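Side-chain contacts in alpha-glucosidase (Pseudoalteromonas sp. K8, PDB 5HQA), which hydrolyses alpha-glucosides as a chloride-activated family 97 glycoside hydrolase with a calcium ion at its active site: residues A[297-300]-A[304-307]; A[476-481]-A[488-493]; A[495-500]-A[514-519]. All blocks are in the same frame, centred on the assembly; numbering follows the deposited sequence.

Contact 1 of 3, residues A[297-300]-A[304-307]; sequences MDFA and GFDG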
# COMPACT_ATOMS: atom_id res chain seq x y z
N MET A 297 24.36 11.87 -6.31
CA MET A 297 24.43 12.47 -4.98
C MET A 297 24.62 13.98 -5.07
O MET A 297 24.03 14.73 -4.28
CB MET A 297 25.55 11.84 -4.16
CG MET A 297 25.19 10.47 -3.62
SD MET A 297 26.65 9.56 -3.08
CE MET A 297 26.30 9.34 -1.38
N ASP A 298 25.44 14.44 -6.01
CA ASP A 298 25.61 15.88 -6.22
C ASP A 298 24.28 16.53 -6.56
O ASP A 298 23.93 17.58 -6.02
CB ASP A 298 26.63 16.15 -7.33
CG ASP A 298 28.05 15.80 -6.93
OD1 ASP A 298 28.35 15.77 -5.71
OD2 ASP A 298 28.88 15.56 -7.84
N PHE A 299 23.53 15.91 -7.47
CA PHE A 299 22.22 16.43 -7.84
C PHE A 299 21.28 16.44 -6.64
O PHE A 299 20.60 17.44 -6.38
CB PHE A 299 21.63 15.58 -8.97
CG PHE A 299 20.29 16.05 -9.47
CD1 PHE A 299 20.20 16.97 -10.50
CD2 PHE A 299 19.11 15.55 -8.92
CE1 PHE A 299 18.97 17.40 -10.97
CE2 PHE A 299 17.88 15.98 -9.38
CZ PHE A 299 17.81 16.91 -10.41
N ALA A 300 21.24 15.34 -5.89
CA ALA A 300 20.38 15.27 -4.71
C ALA A 300 20.74 16.35 -3.70
O ALA A 300 19.85 17.00 -3.13
CB ALA A 300 20.47 13.89 -4.07
N GLY A 304 17.76 19.10 -2.96
CA GLY A 304 16.99 18.83 -1.76
C GLY A 304 16.43 17.43 -1.63
O GLY A 304 15.32 17.25 -1.10
N PHE A 305 17.17 16.41 -2.06
CA PHE A 305 16.75 15.03 -1.92
C PHE A 305 17.62 14.33 -0.89
O PHE A 305 18.83 14.58 -0.80
CB PHE A 305 16.80 14.31 -3.27
CG PHE A 305 15.80 14.86 -4.25
CD1 PHE A 305 16.12 15.94 -5.05
CD2 PHE A 305 14.52 14.34 -4.32
CE1 PHE A 305 15.19 16.48 -5.93
CE2 PHE A 305 13.58 14.86 -5.20
CZ PHE A 305 13.92 15.93 -6.00
N ASP A 306 17.00 13.45 -0.09
CA ASP A 306 17.67 12.87 1.07
C ASP A 306 18.59 11.71 0.70
O ASP A 306 19.55 11.44 1.44
CB ASP A 306 16.64 12.36 2.08
CG ASP A 306 15.86 13.47 2.73
OD1 ASP A 306 16.34 14.62 2.74
OD2 ASP A 306 14.76 13.19 3.26
N GLY A 307 18.30 11.00 -0.39
CA GLY A 307 19.04 9.78 -0.66
C GLY A 307 19.02 9.44 -2.14
O GLY A 307 18.24 9.98 -2.92
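The carbonyl oxygen Ala300 O is gripped by two backbone N-H groups from the turn that follows its helix. Phe305 N makes the stronger bond, 2.9 Å from Ala300 O and nearly straight at 173°. Gly304 N lies 3.0 Å from Ala300 O, but its N-H bends to 128°, so this bond is weak. The reach of five residues from Ala300 to Phe305 closes the end of helix 290-303 in a way consistent with a Schellman-type ending. Gly304 supplies the change of direction: its phi of 90° would press a CB against the carbonyl oxygen of the residue before, and glycine has none.

In the TIM-barrel fold of this catalytic region, the turn belongs to a beta-alpha-beta crossover. It brings the chain from helix 290-303 into strand 307-310, which lies parallel to strand 264-269. Asp306 and Gly307 already make backbone hydrogen bonds to that neighbour, at Lys265 and Ile267.

The side chains beneath the turn are apolar. Ala300 CB meets Phe305 CB at 3.8 Å, and it also lies 3.7 Å from Phe305 O; a lone methyl suits a place where helix and turn come so near. Phe305 points its CB at the helix, and with CG beside its own backbone N the ring runs on past Ala300 to Phe299. There Phe299 CE2 approaches Phe305 CE1 at 4.4 Å, the two rings meeting obliquely and only loosely. Both aromatic side chains and the Ala300 methyl touch Ile267 of the barrel strand, while the large Phe299 ring also reaches Pro534, Tyr537 and Leu538 of helix 534-538.

Contact 2 of 3, residues A[476-481]-A[488-493]; sequences SMLAFT and MDFTPG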
# COMPACT_ATOMS: atom_id res chain seq x y z
N SER A 476 -6.75 6.83 -10.49
CA SER A 476 -8.04 6.96 -9.84
C SER A 476 -8.62 5.60 -9.46
O SER A 476 -9.59 5.56 -8.69
CB SER A 476 -9.01 7.73 -10.74
OG SER A 476 -9.31 6.98 -11.91
N MET A 477 -8.07 4.50 -9.98
CA MET A 477 -8.38 3.18 -9.44
C MET A 477 -7.59 2.91 -8.17
O MET A 477 -8.16 2.54 -7.14
CB MET A 477 -8.07 2.10 -10.48
CG MET A 477 -8.98 2.12 -11.69
SD MET A 477 -10.66 1.63 -11.25
CE MET A 477 -11.40 1.60 -12.90
N LEU A 478 -6.26 3.11 -8.23
CA LEU A 478 -5.41 2.87 -7.06
C LEU A 478 -5.93 3.58 -5.83
O LEU A 478 -5.93 3.02 -4.73
CB LEU A 478 -3.98 3.34 -7.34
CG LEU A 478 -3.14 2.54 -8.35
CD1 LEU A 478 -1.78 3.22 -8.54
CD2 LEU A 478 -2.96 1.09 -7.89
N ALA A 479 -6.38 4.83 -6.00
CA ALA A 479 -6.74 5.66 -4.85
C ALA A 479 -7.86 5.05 -4.01
O ALA A 479 -7.95 5.35 -2.82
CB ALA A 479 -7.15 7.06 -5.32
N PHE A 480 -8.71 4.22 -4.60
CA PHE A 480 -9.85 3.65 -3.88
C PHE A 480 -9.73 2.14 -3.72
O PHE A 480 -10.69 1.47 -3.30
CB PHE A 480 -11.16 4.00 -4.57
CG PHE A 480 -11.40 5.49 -4.70
CD1 PHE A 480 -12.00 6.19 -3.66
CD2 PHE A 480 -11.03 6.17 -5.85
CE1 PHE A 480 -12.21 7.56 -3.76
CE2 PHE A 480 -11.24 7.54 -5.97
CZ PHE A 480 -11.84 8.23 -4.93
N THR A 481 -8.57 1.58 -4.06
CA THR A 481 -8.36 0.15 -3.90
C THR A 481 -7.04 -0.06 -3.17
O THR A 481 -7.00 -0.06 -1.93
CB THR A 481 -8.37 -0.54 -5.27
OG1 THR A 481 -7.40 0.07 -6.14
CG2 THR A 481 -9.76 -0.42 -5.93
N MET A 488 2.16 3.67 -0.79
CA MET A 488 2.70 2.97 -1.94
C MET A 488 3.88 3.73 -2.50
O MET A 488 3.81 4.95 -2.69
CB MET A 488 1.66 2.78 -3.04
CG MET A 488 2.25 2.13 -4.29
SD MET A 488 1.07 2.01 -5.64
CE MET A 488 2.06 1.20 -6.90
N ASP A 489 4.96 3.00 -2.79
CA ASP A 489 6.13 3.51 -3.52
C ASP A 489 5.82 3.43 -5.01
O ASP A 489 6.19 2.47 -5.70
CB ASP A 489 7.37 2.71 -3.14
CG ASP A 489 8.66 3.26 -3.76
OD1 ASP A 489 8.85 4.50 -3.77
OD2 ASP A 489 9.51 2.44 -4.22
N PHE A 490 5.13 4.45 -5.53
CA PHE A 490 4.71 4.48 -6.93
C PHE A 490 5.83 4.94 -7.87
O PHE A 490 5.79 4.63 -9.07
CB PHE A 490 3.49 5.40 -7.09
CG PHE A 490 2.92 5.43 -8.48
CD1 PHE A 490 1.96 4.51 -8.87
CD2 PHE A 490 3.36 6.38 -9.41
CE1 PHE A 490 1.44 4.52 -10.17
CE2 PHE A 490 2.85 6.40 -10.71
CZ PHE A 490 1.89 5.47 -11.09
N THR A 491 6.83 5.64 -7.34
CA THR A 491 7.90 6.38 -8.02
C THR A 491 7.29 7.37 -9.03
O THR A 491 7.43 7.19 -10.24
CB THR A 491 8.93 5.45 -8.68
OG1 THR A 491 8.41 4.85 -9.87
CG2 THR A 491 9.37 4.34 -7.72
N PRO A 492 6.66 8.44 -8.55
CA PRO A 492 6.07 9.44 -9.45
C PRO A 492 7.15 10.34 -10.06
O PRO A 492 8.34 10.21 -9.79
CB PRO A 492 5.15 10.23 -8.52
CG PRO A 492 5.85 10.17 -7.21
CD PRO A 492 6.43 8.79 -7.14
N GLY A 493 6.70 11.26 -10.92
CA GLY A 493 7.55 12.36 -11.34
C GLY A 493 8.33 12.17 -12.62
O GLY A 493 9.46 12.66 -12.74
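The ring of Phe490 receives one methyl of Leu478 obliquely, neither over a face nor at an edge: Leu478 CD1 is 3.8 Å from Phe490 CE1 and 4.0 Å from Phe490 CD1. The two side chains cross at about a right angle. The Phe480 ring has the carbonyl oxygen Ser476 O at its edge and in its plane.

The same Leu478 CD1 also lies 4.2 Å from Met488 SD, so a single methyl serves both partners. The backbones stay well apart, which is why long apolar side chains are needed to bridge them. Phe490 sends CG anti to its backbone N (chi1 -176°), projecting the ring toward Leu478, and the fully extended Met488 brings its sulfur to the same point.

Behind Leu478 the chain folds into a type I turn from Leu478 to Thr481. Thr481 OG1 donates to Met477 O at 2.8 Å from well above the carbonyl plane, and Phe480 N reaches that oxygen from the opposite face. Thr491 OG1 likewise donates to a backbone oxygen, Phe490 O, at 2.7 Å.

Between Met488 and Phe490, Asp489 is the centre of an inverse gamma turn, and its carboxylate is hydrogen-bonded to Tyr266 through OD1 and to Asn434 and His436 through OD2. The Met488 side chain lies about 4 Å from that of the calcium ligand Glu455 and about 9 Å from the acarviosine unit of bound acarbose, consistent with an apolar second shell beside the active site of a TIM-barrel glycosidase.

Contact 3 of 3, residues A[495-500]-A[514-519]; sequences FDLSFN and AKQLAL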
# COMPACT_ATOMS: atom_id res chain seq x y z
N PHE A 495 9.23 13.35 -16.07
CA PHE A 495 9.14 14.60 -16.82
C PHE A 495 9.36 14.43 -18.31
O PHE A 495 8.77 15.18 -19.09
CB PHE A 495 10.18 15.61 -16.31
CG PHE A 495 9.69 16.44 -15.15
CD1 PHE A 495 8.65 16.01 -14.35
CD2 PHE A 495 10.28 17.67 -14.87
CE1 PHE A 495 8.21 16.78 -13.28
CE2 PHE A 495 9.84 18.45 -13.80
CZ PHE A 495 8.81 18.01 -13.01
N ASP A 496 10.22 13.50 -18.72
CA ASP A 496 10.34 13.17 -20.14
C ASP A 496 9.38 12.01 -20.41
O ASP A 496 9.67 10.85 -20.08
CB ASP A 496 11.77 12.82 -20.52
CG ASP A 496 11.89 12.35 -21.97
OD1 ASP A 496 10.93 12.60 -22.75
OD2 ASP A 496 12.92 11.74 -22.33
N LEU A 497 8.23 12.33 -21.00
CA LEU A 497 7.22 11.35 -21.35
C LEU A 497 7.38 10.85 -22.78
O LEU A 497 6.52 10.10 -23.25
CB LEU A 497 5.83 11.96 -21.18
CG LEU A 497 5.53 12.56 -19.81
CD1 LEU A 497 4.32 13.46 -19.91
CD2 LEU A 497 5.27 11.44 -18.81
N SER A 498 8.45 11.25 -23.47
CA SER A 498 8.58 11.08 -24.91
C SER A 498 9.64 10.07 -25.32
O SER A 498 9.92 9.95 -26.52
CB SER A 498 8.90 12.42 -25.58
OG SER A 498 7.92 13.40 -25.29
N PHE A 499 10.24 9.33 -24.37
CA PHE A 499 11.40 8.49 -24.69
C PHE A 499 11.06 7.37 -25.66
O PHE A 499 11.97 6.84 -26.31
CB PHE A 499 12.00 7.92 -23.40
CG PHE A 499 10.98 7.26 -22.49
CD1 PHE A 499 10.29 8.01 -21.55
CD2 PHE A 499 10.71 5.91 -22.59
CE1 PHE A 499 9.34 7.42 -20.72
CE2 PHE A 499 9.77 5.31 -21.76
CZ PHE A 499 9.08 6.07 -20.82
N ASN A 500 9.79 6.98 -25.76
CA ASN A 500 9.35 5.99 -26.73
C ASN A 500 8.45 6.60 -27.80
O ASN A 500 7.80 5.86 -28.55
CB ASN A 500 8.62 4.84 -26.03
CG ASN A 500 9.57 3.82 -25.42
OD1 ASN A 500 10.65 3.55 -25.97
ND2 ASN A 500 9.16 3.22 -24.31
N ALA A 514 1.34 17.84 -15.59
CA ALA A 514 0.77 18.26 -14.32
C ALA A 514 0.25 17.07 -13.52
O ALA A 514 0.31 17.08 -12.28
CB ALA A 514 -0.34 19.28 -14.56
N LYS A 515 -0.23 16.02 -14.19
CA LYS A 515 -0.68 14.84 -13.45
C LYS A 515 0.49 14.18 -12.72
O LYS A 515 0.33 13.68 -11.60
CB LYS A 515 -1.37 13.85 -14.40
CG LYS A 515 -1.77 12.53 -13.72
CD LYS A 515 -2.89 11.86 -14.51
CE LYS A 515 -3.17 10.44 -14.02
NZ LYS A 515 -4.16 9.79 -14.92
N GLN A 516 1.69 14.20 -13.33
CA GLN A 516 2.86 13.66 -12.65
C GLN A 516 3.16 14.43 -11.37
O GLN A 516 3.59 13.84 -10.37
CB GLN A 516 4.07 13.69 -13.58
CG GLN A 516 3.99 12.69 -14.73
CD GLN A 516 3.92 11.26 -14.25
OE1 GLN A 516 4.75 10.83 -13.43
NE2 GLN A 516 2.91 10.53 -14.71
N LEU A 517 2.94 15.76 -11.38
CA LEU A 517 3.14 16.54 -10.16
C LEU A 517 2.08 16.22 -9.11
O LEU A 517 2.38 16.11 -7.92
CB LEU A 517 3.12 18.03 -10.49
CG LEU A 517 4.18 18.51 -11.48
CD1 LEU A 517 4.00 19.99 -11.76
CD2 LEU A 517 5.57 18.23 -10.93
N ALA A 518 0.83 16.08 -9.55
CA ALA A 518 -0.27 15.81 -8.63
C ALA A 518 -0.05 14.52 -7.84
O ALA A 518 -0.54 14.40 -6.71
CB ALA A 518 -1.58 15.74 -9.40
N LEU A 519 0.68 13.55 -8.41
CA LEU A 519 0.87 12.27 -7.73
C LEU A 519 1.50 12.44 -6.35
O LEU A 519 1.27 11.62 -5.46
CB LEU A 519 1.75 11.35 -8.57
CG LEU A 519 1.21 10.94 -9.93
CD1 LEU A 519 2.18 9.99 -10.62
CD2 LEU A 519 -0.17 10.31 -9.78
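Apolar contact joins Phe495 to Leu517, whose CD2 sits at the edge of the ring and near its plane, 3.8 Å from Phe495 CE1 and 3.9 Å from Phe495 CZ. The Phe495 CB points away from the helix, yet the length of the aromatic side chain carries its far end back to Leu517, and the two cross at about a right angle. Ala543, Phe544 and Ile547 of helix 541-549 also touch this ring. A looser approach sets Leu497 CD2 4.5 Å from Gln516 CG, branched leucine against the aliphatic part of the glutamine.

Helix 513-522 leads toward strand 527-529, which pairs in parallel with strand 264-269 of the TIM barrel; Leu517 also packs on Ile547 and on Tyr616 of strand 611-618.

Polar groups order the loop and tie it to the helix. Asp496 OD1 accepts from Ser498 N at 2.9 Å, an Asx turn in which the donor stands 45° out of the carboxylate plane. The buried Gln516 amide has both a donor and an acceptor to offer: NE2 bonds to Thr511 OG1, while OE1 meets Ile494 N, Gly493 N and Gln460 NE2, the amide thus joining the helix to the loop.

How the contacts relate
All three contacts are buried. The centre of contact 2 is about 8 Å from the centre of the chain, those of contacts 1 and 3 about 25 Å and about 22 Å, so contact 2 is the most central. Contact 1, whose Gly304 is exposed, ties a helix to the turn just after it mainly through backbone hydrogen bonds, with apolar side chains beside them; the others join parts more distant in sequence by side chains, with no hydrogen bond across. Contacts 2 and 3 share the long loop before helix 513-522 and touch: Gly493 N lies 3.2 Å from Gln516 OE1, a probable hydrogen bond, while Leu519 packs on Phe490 and Pro492. Contact 1 touches neither.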